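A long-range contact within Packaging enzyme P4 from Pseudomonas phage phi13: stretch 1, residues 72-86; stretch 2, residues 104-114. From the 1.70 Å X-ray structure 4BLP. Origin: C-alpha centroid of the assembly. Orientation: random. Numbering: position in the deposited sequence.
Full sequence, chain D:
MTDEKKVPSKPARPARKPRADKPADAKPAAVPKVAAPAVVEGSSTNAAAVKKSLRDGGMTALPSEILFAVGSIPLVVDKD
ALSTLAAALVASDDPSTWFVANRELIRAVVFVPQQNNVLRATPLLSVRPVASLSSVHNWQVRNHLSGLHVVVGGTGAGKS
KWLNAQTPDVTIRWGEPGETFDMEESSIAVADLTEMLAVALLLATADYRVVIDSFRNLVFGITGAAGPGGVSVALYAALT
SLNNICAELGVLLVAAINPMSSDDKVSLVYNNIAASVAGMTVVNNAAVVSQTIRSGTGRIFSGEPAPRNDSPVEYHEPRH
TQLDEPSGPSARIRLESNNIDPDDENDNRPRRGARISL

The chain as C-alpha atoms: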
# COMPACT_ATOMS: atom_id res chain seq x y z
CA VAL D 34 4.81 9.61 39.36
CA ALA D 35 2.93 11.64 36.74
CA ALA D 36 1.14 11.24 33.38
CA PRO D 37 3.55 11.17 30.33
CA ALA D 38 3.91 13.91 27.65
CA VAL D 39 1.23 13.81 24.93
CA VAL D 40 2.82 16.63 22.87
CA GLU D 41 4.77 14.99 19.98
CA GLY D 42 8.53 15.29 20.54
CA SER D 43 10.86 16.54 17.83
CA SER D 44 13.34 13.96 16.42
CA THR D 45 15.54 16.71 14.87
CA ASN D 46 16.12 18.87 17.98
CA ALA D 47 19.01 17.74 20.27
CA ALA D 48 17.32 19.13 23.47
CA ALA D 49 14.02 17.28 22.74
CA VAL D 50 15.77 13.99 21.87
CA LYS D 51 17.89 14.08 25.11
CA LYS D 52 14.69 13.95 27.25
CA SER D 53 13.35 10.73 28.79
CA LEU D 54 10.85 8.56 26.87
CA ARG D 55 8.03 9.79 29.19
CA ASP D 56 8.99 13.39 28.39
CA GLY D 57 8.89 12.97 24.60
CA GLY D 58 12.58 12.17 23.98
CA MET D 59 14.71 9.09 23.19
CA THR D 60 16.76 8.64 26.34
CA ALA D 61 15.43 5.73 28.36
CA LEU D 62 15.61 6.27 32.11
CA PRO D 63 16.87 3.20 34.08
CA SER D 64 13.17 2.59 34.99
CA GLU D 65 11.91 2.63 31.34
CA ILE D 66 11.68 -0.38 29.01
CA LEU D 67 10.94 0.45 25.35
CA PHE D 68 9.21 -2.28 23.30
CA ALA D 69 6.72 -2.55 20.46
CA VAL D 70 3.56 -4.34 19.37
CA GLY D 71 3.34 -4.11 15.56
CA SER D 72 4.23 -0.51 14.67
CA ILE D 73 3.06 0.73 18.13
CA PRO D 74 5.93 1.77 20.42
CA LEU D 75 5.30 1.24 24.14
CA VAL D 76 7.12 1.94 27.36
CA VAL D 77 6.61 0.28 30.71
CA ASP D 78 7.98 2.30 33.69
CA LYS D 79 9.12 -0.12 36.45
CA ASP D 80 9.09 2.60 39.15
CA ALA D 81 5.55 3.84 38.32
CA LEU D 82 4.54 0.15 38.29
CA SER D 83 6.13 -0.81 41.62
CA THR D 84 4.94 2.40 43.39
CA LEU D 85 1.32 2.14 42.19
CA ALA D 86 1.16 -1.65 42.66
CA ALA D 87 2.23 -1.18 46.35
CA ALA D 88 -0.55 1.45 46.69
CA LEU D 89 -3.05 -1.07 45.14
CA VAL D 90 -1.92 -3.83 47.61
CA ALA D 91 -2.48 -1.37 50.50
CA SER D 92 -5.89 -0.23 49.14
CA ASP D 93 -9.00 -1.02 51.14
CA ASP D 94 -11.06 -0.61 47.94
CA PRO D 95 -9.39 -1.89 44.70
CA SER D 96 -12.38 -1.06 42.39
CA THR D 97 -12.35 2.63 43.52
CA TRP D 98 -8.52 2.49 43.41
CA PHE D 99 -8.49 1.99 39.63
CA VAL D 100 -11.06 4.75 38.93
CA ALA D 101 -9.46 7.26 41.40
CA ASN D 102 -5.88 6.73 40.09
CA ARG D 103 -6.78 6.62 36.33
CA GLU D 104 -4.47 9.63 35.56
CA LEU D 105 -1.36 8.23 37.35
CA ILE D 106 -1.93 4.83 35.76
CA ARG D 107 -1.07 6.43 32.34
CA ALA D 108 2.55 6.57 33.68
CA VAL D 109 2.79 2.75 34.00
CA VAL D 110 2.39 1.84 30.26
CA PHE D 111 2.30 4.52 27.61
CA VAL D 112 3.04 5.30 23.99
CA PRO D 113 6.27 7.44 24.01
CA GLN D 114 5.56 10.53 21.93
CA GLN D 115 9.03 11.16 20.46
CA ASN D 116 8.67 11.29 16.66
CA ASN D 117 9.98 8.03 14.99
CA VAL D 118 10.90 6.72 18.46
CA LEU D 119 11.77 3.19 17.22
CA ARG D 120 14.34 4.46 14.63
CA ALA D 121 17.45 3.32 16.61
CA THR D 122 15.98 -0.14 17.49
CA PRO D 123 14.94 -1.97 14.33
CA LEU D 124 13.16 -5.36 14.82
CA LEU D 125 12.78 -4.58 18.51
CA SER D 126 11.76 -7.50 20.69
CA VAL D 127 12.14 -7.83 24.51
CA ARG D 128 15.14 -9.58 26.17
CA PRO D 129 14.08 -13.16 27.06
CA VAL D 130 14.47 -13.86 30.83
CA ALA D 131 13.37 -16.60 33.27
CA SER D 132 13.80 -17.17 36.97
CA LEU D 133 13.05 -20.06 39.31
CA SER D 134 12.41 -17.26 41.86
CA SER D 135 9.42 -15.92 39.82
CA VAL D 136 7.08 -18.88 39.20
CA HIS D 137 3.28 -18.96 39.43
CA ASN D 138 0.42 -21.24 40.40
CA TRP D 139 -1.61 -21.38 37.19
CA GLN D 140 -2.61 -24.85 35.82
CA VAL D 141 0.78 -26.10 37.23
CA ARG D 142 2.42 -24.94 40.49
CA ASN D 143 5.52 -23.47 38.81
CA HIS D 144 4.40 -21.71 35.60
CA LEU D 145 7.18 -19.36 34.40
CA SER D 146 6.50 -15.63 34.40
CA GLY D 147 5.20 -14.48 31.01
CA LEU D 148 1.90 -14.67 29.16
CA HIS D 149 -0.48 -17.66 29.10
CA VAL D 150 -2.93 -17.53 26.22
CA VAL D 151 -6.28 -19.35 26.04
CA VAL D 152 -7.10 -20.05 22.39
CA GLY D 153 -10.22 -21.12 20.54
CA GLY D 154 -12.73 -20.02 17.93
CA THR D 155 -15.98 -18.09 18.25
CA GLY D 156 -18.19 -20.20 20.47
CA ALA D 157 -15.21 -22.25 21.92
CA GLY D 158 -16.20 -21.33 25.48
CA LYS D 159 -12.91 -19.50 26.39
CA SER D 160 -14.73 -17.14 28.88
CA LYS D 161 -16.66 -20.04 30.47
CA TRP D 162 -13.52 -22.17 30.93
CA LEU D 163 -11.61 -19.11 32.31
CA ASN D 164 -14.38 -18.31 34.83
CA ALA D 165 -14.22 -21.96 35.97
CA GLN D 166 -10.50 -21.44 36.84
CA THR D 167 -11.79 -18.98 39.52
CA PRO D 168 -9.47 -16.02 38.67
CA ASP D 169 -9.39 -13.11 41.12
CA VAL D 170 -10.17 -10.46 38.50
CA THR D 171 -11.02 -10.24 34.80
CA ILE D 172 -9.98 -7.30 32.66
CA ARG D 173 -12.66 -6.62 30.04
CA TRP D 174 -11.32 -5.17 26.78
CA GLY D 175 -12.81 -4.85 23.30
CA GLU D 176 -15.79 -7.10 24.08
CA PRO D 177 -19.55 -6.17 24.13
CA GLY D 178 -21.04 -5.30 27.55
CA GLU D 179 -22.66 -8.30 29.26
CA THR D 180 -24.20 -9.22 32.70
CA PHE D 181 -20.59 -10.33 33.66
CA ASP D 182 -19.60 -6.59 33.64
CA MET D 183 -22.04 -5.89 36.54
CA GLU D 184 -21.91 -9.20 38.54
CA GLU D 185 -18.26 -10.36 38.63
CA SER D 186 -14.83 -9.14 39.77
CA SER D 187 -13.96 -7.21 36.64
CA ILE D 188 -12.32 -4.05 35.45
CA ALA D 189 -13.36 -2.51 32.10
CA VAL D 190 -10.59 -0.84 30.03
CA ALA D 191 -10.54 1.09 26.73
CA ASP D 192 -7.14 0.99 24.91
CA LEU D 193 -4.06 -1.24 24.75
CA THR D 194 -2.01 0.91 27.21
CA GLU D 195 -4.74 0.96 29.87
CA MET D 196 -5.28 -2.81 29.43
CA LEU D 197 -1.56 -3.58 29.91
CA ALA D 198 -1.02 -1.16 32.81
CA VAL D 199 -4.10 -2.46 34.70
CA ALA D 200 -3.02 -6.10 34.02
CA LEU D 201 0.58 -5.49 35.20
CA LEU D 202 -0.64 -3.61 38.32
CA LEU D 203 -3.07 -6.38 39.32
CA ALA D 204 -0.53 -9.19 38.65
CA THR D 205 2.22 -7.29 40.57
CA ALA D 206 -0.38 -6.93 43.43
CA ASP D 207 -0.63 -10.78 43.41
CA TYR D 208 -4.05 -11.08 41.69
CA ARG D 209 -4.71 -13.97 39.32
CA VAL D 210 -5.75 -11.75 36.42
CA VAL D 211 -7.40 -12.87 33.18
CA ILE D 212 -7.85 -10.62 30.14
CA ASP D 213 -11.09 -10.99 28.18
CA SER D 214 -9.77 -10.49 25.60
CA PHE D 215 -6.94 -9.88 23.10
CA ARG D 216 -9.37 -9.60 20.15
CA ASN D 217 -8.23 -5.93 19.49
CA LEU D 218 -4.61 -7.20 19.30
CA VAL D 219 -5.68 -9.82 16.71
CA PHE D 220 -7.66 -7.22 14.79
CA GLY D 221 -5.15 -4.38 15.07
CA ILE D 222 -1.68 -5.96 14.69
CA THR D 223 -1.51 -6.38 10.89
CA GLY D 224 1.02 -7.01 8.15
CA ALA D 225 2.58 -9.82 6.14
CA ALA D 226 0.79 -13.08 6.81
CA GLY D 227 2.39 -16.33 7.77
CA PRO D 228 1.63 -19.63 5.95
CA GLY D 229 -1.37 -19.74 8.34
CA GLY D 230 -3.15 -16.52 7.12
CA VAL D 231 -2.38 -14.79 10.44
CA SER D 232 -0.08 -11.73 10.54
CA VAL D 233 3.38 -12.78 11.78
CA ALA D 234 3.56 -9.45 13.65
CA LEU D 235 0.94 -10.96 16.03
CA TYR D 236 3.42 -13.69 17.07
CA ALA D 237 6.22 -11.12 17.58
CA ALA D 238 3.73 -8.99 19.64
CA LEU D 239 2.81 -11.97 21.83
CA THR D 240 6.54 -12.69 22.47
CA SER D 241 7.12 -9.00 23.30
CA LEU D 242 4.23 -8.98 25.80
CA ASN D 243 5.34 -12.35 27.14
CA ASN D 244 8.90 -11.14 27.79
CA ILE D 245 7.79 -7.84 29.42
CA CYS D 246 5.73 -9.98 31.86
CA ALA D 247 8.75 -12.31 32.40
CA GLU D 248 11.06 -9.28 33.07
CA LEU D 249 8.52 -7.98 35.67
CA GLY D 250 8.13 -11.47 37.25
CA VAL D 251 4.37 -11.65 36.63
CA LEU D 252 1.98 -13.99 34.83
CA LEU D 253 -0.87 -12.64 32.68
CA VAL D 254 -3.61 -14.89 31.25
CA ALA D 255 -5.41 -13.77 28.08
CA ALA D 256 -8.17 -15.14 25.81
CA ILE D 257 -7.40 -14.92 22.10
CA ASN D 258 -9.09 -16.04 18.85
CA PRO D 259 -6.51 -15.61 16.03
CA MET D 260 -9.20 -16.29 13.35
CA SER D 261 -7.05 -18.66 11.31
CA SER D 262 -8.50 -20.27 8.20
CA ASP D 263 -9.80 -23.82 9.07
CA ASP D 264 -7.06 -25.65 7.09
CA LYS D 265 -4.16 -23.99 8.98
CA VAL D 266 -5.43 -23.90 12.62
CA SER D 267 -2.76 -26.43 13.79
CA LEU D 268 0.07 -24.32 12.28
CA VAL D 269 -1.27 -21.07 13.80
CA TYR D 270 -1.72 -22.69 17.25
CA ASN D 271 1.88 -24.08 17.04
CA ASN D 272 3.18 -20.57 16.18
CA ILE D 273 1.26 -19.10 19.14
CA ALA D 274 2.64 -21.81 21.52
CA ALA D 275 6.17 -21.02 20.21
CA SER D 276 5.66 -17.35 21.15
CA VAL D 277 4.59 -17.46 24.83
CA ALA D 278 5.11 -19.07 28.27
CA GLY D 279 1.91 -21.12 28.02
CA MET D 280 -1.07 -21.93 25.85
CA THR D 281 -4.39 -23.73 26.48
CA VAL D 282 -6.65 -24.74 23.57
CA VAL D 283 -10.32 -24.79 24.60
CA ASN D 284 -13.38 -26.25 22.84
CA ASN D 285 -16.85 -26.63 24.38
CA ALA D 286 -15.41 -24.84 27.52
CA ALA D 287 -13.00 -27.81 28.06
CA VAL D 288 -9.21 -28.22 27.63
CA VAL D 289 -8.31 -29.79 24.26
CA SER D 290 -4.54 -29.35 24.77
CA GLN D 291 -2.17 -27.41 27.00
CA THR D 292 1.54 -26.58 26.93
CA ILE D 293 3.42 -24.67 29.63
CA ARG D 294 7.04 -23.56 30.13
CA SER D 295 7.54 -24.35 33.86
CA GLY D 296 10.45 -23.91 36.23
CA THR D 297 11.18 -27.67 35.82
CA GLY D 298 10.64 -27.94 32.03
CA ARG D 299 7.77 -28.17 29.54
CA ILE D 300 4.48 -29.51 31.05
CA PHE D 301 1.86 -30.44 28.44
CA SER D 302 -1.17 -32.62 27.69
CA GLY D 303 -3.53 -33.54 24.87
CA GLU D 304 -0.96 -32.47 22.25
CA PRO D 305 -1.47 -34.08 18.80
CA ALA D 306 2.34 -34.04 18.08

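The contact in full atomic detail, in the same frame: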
# COMPACT_ATOMS: atom_id res chain seq x y z
N SER D 72 3.54 -1.79 14.86
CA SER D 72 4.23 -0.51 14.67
C SER D 72 4.01 0.42 15.89
O SER D 72 4.42 1.58 15.86
CB SER D 72 3.71 0.17 13.40
OG SER D 72 2.32 0.46 13.56
N ILE D 73 3.37 -0.10 16.95
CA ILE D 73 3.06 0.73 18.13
C ILE D 73 4.20 0.66 19.12
O ILE D 73 4.43 -0.40 19.70
CB ILE D 73 1.73 0.24 18.82
CG1 ILE D 73 0.53 0.23 17.85
CG2 ILE D 73 1.44 1.08 20.10
CD1 ILE D 73 -0.56 -0.79 18.27
N PRO D 74 4.89 1.79 19.38
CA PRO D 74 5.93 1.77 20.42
C PRO D 74 5.27 1.88 21.79
O PRO D 74 4.27 2.60 21.96
CB PRO D 74 6.75 3.04 20.13
CG PRO D 74 5.74 4.01 19.53
CD PRO D 74 4.69 3.15 18.81
N LEU D 75 5.84 1.20 22.78
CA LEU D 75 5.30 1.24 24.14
C LEU D 75 6.44 1.32 25.12
O LEU D 75 7.55 0.84 24.85
CB LEU D 75 4.52 -0.05 24.44
CG LEU D 75 3.21 -0.25 23.65
CD1 LEU D 75 2.70 -1.67 23.85
CD2 LEU D 75 2.15 0.78 24.08
N VAL D 76 6.15 1.91 26.27
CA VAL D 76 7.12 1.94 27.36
C VAL D 76 6.42 1.46 28.61
O VAL D 76 5.28 1.86 28.87
CB VAL D 76 7.70 3.36 27.57
CG1 VAL D 76 8.57 3.41 28.84
CG2 VAL D 76 8.53 3.80 26.36
N VAL D 77 7.08 0.61 29.37
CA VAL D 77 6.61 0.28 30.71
C VAL D 77 7.61 0.98 31.68
O VAL D 77 8.83 0.91 31.46
CB VAL D 77 6.43 -1.23 31.00
CG1 VAL D 77 7.72 -1.99 30.75
CG2 VAL D 77 5.95 -1.46 32.45
N ASP D 78 7.09 1.69 32.69
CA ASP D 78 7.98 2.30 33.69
C ASP D 78 7.91 1.44 34.95
O ASP D 78 6.86 1.34 35.59
CB ASP D 78 7.64 3.77 33.97
CG ASP D 78 8.74 4.41 34.85
OD1 ASP D 78 8.78 4.09 36.04
OD2 ASP D 78 9.65 5.07 34.29
N LYS D 79 9.05 0.79 35.30
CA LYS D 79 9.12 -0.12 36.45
C LYS D 79 8.88 0.58 37.78
O LYS D 79 8.41 -0.07 38.71
CB LYS D 79 10.53 -0.79 36.50
CG LYS D 79 10.70 -1.75 35.31
CD LYS D 79 12.09 -2.45 35.39
CE LYS D 79 13.15 -1.54 34.82
NZ LYS D 79 14.52 -2.10 35.01
N ASP D 80 9.25 1.88 37.90
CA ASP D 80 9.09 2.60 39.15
C ASP D 80 7.63 3.03 39.34
O ASP D 80 7.09 2.95 40.47
CB ASP D 80 10.04 3.80 39.23
CG ASP D 80 11.49 3.42 39.42
OD1 ASP D 80 11.76 2.20 39.58
OD2 ASP D 80 12.34 4.31 39.37
N ALA D 81 6.99 3.51 38.25
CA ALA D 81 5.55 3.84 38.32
C ALA D 81 4.79 2.55 38.65
O ALA D 81 3.89 2.56 39.50
CB ALA D 81 5.07 4.44 37.00
N LEU D 82 5.20 1.42 38.03
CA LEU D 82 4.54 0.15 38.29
C LEU D 82 4.69 -0.29 39.74
O LEU D 82 3.70 -0.69 40.35
CB LEU D 82 5.09 -0.95 37.35
CG LEU D 82 4.57 -2.35 37.64
CD1 LEU D 82 3.01 -2.44 37.43
CD2 LEU D 82 5.32 -3.40 36.76
N SER D 83 5.93 -0.31 40.26
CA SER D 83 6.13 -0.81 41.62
C SER D 83 5.46 0.11 42.64
O SER D 83 4.82 -0.41 43.57
CB SER D 83 7.63 -0.98 41.92
OG SER D 83 8.25 0.28 41.87
N THR D 84 5.55 1.44 42.45
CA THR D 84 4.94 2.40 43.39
C THR D 84 3.40 2.23 43.43
O THR D 84 2.80 2.16 44.51
CB THR D 84 5.30 3.86 42.96
OG1 THR D 84 6.69 4.03 43.14
CG2 THR D 84 4.58 4.93 43.85
N LEU D 85 2.78 2.24 42.26
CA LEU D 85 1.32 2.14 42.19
C LEU D 85 0.84 0.75 42.57
O LEU D 85 -0.20 0.62 43.20
CB LEU D 85 0.83 2.56 40.78
CG LEU D 85 1.00 4.07 40.45
CD1 LEU D 85 0.49 4.37 39.02
CD2 LEU D 85 0.12 4.90 41.36
N ALA D 86 1.60 -0.31 42.23
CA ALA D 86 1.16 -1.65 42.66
C ALA D 86 1.17 -1.75 44.20
O ALA D 86 0.30 -2.40 44.77
CB ALA D 86 2.05 -2.72 42.07
N GLU D 104 -5.50 8.75 36.16
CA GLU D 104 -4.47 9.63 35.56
C GLU D 104 -3.07 9.13 35.81
O GLU D 104 -2.30 9.08 34.85
CB GLU D 104 -4.58 11.09 36.06
CG GLU D 104 -5.79 11.80 35.51
CD GLU D 104 -5.85 11.93 34.00
OE1 GLU D 104 -4.81 12.21 33.36
OE2 GLU D 104 -6.94 11.66 33.45
N LEU D 105 -2.70 8.75 37.08
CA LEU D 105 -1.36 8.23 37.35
C LEU D 105 -1.09 6.96 36.60
O LEU D 105 0.05 6.67 36.25
CB LEU D 105 -1.16 7.91 38.87
CG LEU D 105 -1.15 9.02 39.88
CD1 LEU D 105 -0.91 8.45 41.26
CD2 LEU D 105 -0.10 10.09 39.55
N ILE D 106 -2.14 6.13 36.42
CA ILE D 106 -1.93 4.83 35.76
C ILE D 106 -1.42 5.01 34.31
O ILE D 106 -0.74 4.11 33.79
CB ILE D 106 -3.25 4.02 35.85
CG1 ILE D 106 -3.43 3.54 37.33
CG2 ILE D 106 -3.30 2.82 34.87
CD1 ILE D 106 -4.93 3.10 37.68
N ARG D 107 -1.63 6.17 33.69
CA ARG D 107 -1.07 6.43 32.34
C ARG D 107 0.47 6.36 32.35
O ARG D 107 1.07 6.12 31.31
CB ARG D 107 -1.50 7.82 31.86
CG ARG D 107 -3.03 8.00 31.74
CD ARG D 107 -3.33 9.48 31.47
NE ARG D 107 -4.74 9.81 31.60
CZ ARG D 107 -5.64 9.67 30.63
NH1 ARG D 107 -5.27 9.22 29.44
NH2 ARG D 107 -6.91 9.98 30.85
N ALA D 108 1.09 6.61 33.53
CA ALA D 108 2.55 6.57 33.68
C ALA D 108 3.14 5.15 33.63
O ALA D 108 4.36 4.99 33.43
CB ALA D 108 2.94 7.22 35.00
N VAL D 109 2.31 4.13 33.89
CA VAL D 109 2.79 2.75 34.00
C VAL D 109 3.11 2.17 32.62
O VAL D 109 4.13 1.53 32.46
CB VAL D 109 1.77 1.85 34.77
CG1 VAL D 109 2.26 0.38 34.83
CG2 VAL D 109 1.51 2.39 36.18
N VAL D 110 2.17 2.31 31.65
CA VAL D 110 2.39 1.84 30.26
C VAL D 110 1.90 2.97 29.40
O VAL D 110 0.77 3.46 29.60
CB VAL D 110 1.65 0.52 29.90
CG1 VAL D 110 1.84 0.17 28.41
CG2 VAL D 110 2.11 -0.63 30.80
N PHE D 111 2.73 3.41 28.46
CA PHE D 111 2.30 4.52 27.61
C PHE D 111 2.98 4.44 26.26
O PHE D 111 4.03 3.79 26.12
CB PHE D 111 2.63 5.89 28.28
CG PHE D 111 4.11 6.12 28.58
CD1 PHE D 111 4.66 5.67 29.79
CD2 PHE D 111 4.94 6.73 27.66
CE1 PHE D 111 6.03 5.85 30.07
CE2 PHE D 111 6.31 6.90 27.91
CZ PHE D 111 6.85 6.46 29.13
N VAL D 112 2.38 5.12 25.29
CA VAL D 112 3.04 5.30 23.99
C VAL D 112 4.00 6.50 24.12
O VAL D 112 3.54 7.64 24.37
CB VAL D 112 2.01 5.54 22.85
CG1 VAL D 112 2.75 5.80 21.51
CG2 VAL D 112 1.07 4.34 22.73
N PRO D 113 5.33 6.29 23.94
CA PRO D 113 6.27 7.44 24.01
C PRO D 113 6.02 8.31 22.79
O PRO D 113 5.82 7.79 21.67
CB PRO D 113 7.66 6.78 24.01
CG PRO D 113 7.44 5.47 23.21
CD PRO D 113 6.02 5.03 23.63
N GLN D 114 6.00 9.64 23.01
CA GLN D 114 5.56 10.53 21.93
C GLN D 114 6.68 11.18 21.11
O GLN D 114 6.40 11.97 20.19
CB GLN D 114 4.60 11.58 22.49
CG GLN D 114 3.24 10.94 22.96
CD GLN D 114 2.53 10.12 21.88
OE1 GLN D 114 2.60 10.40 20.68
NE2 GLN D 114 1.79 9.11 22.28

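Val 109 and Val 76 anchor the apolar contact between the two stretches, which together bury 736 Å². Val 109, at the turn into the second strand, spreads its methyls against the helix of stretch 1: CG2 lies 3.6 Å from Leu 85 CD1, and CG1 lies 3.9 Å from Leu 82 CD1. Leu 85, in the extended m,t rotamer, points toward stretch 2 and also brings CD2 to 3.7 Å from Leu 105 CD1. Ala 81 likewise points toward stretch 2, and two short side chains let its CB settle 4.0 Å from Ala 108 CB. In the strand region, Val 76 covers one face of the Phe 111 ring, its CB 3.9 Å from the ring centroid; the p rotamer of Phe 111 brings the ring back over its partner, with CZ 3.5 Å from Val 76 CG1. Val 76 CG2 also meets Pro 113 CG at 3.7 Å. On the other side of the sheet, Val 77 CG2 approaches Val 110 CG2 at 4.3 Å, so branched, apolar valines serve both faces of the strand pair.

Between these two layers of side chains, the backbones pair antiparallel. Val 76 N donates to Phe 111 O (2.8 Å) and Phe 111 N returns a bond to Val 76 O (3.0 Å); Asp 78 N to Val 109 O (3.0 Å) extends the ladder. Val 76 O also receives a CA-H...O contact from Val 110 CA at 3.2 Å. Pro 74 O, buried without a conventional polar partner, faces Val 112 CA at 3.6 Å in a similar contact.

At the polar edge, Asp 78 joins strand to helix. Its carboxylate suits the N-cap because it can accept from free helix N-H groups: OD1 accepts from Ala 81 N at 2.9 Å and, weakly, from Asp 80 N at 2.9 Å, while its CB packs 3.5 Å from Ala 108 O.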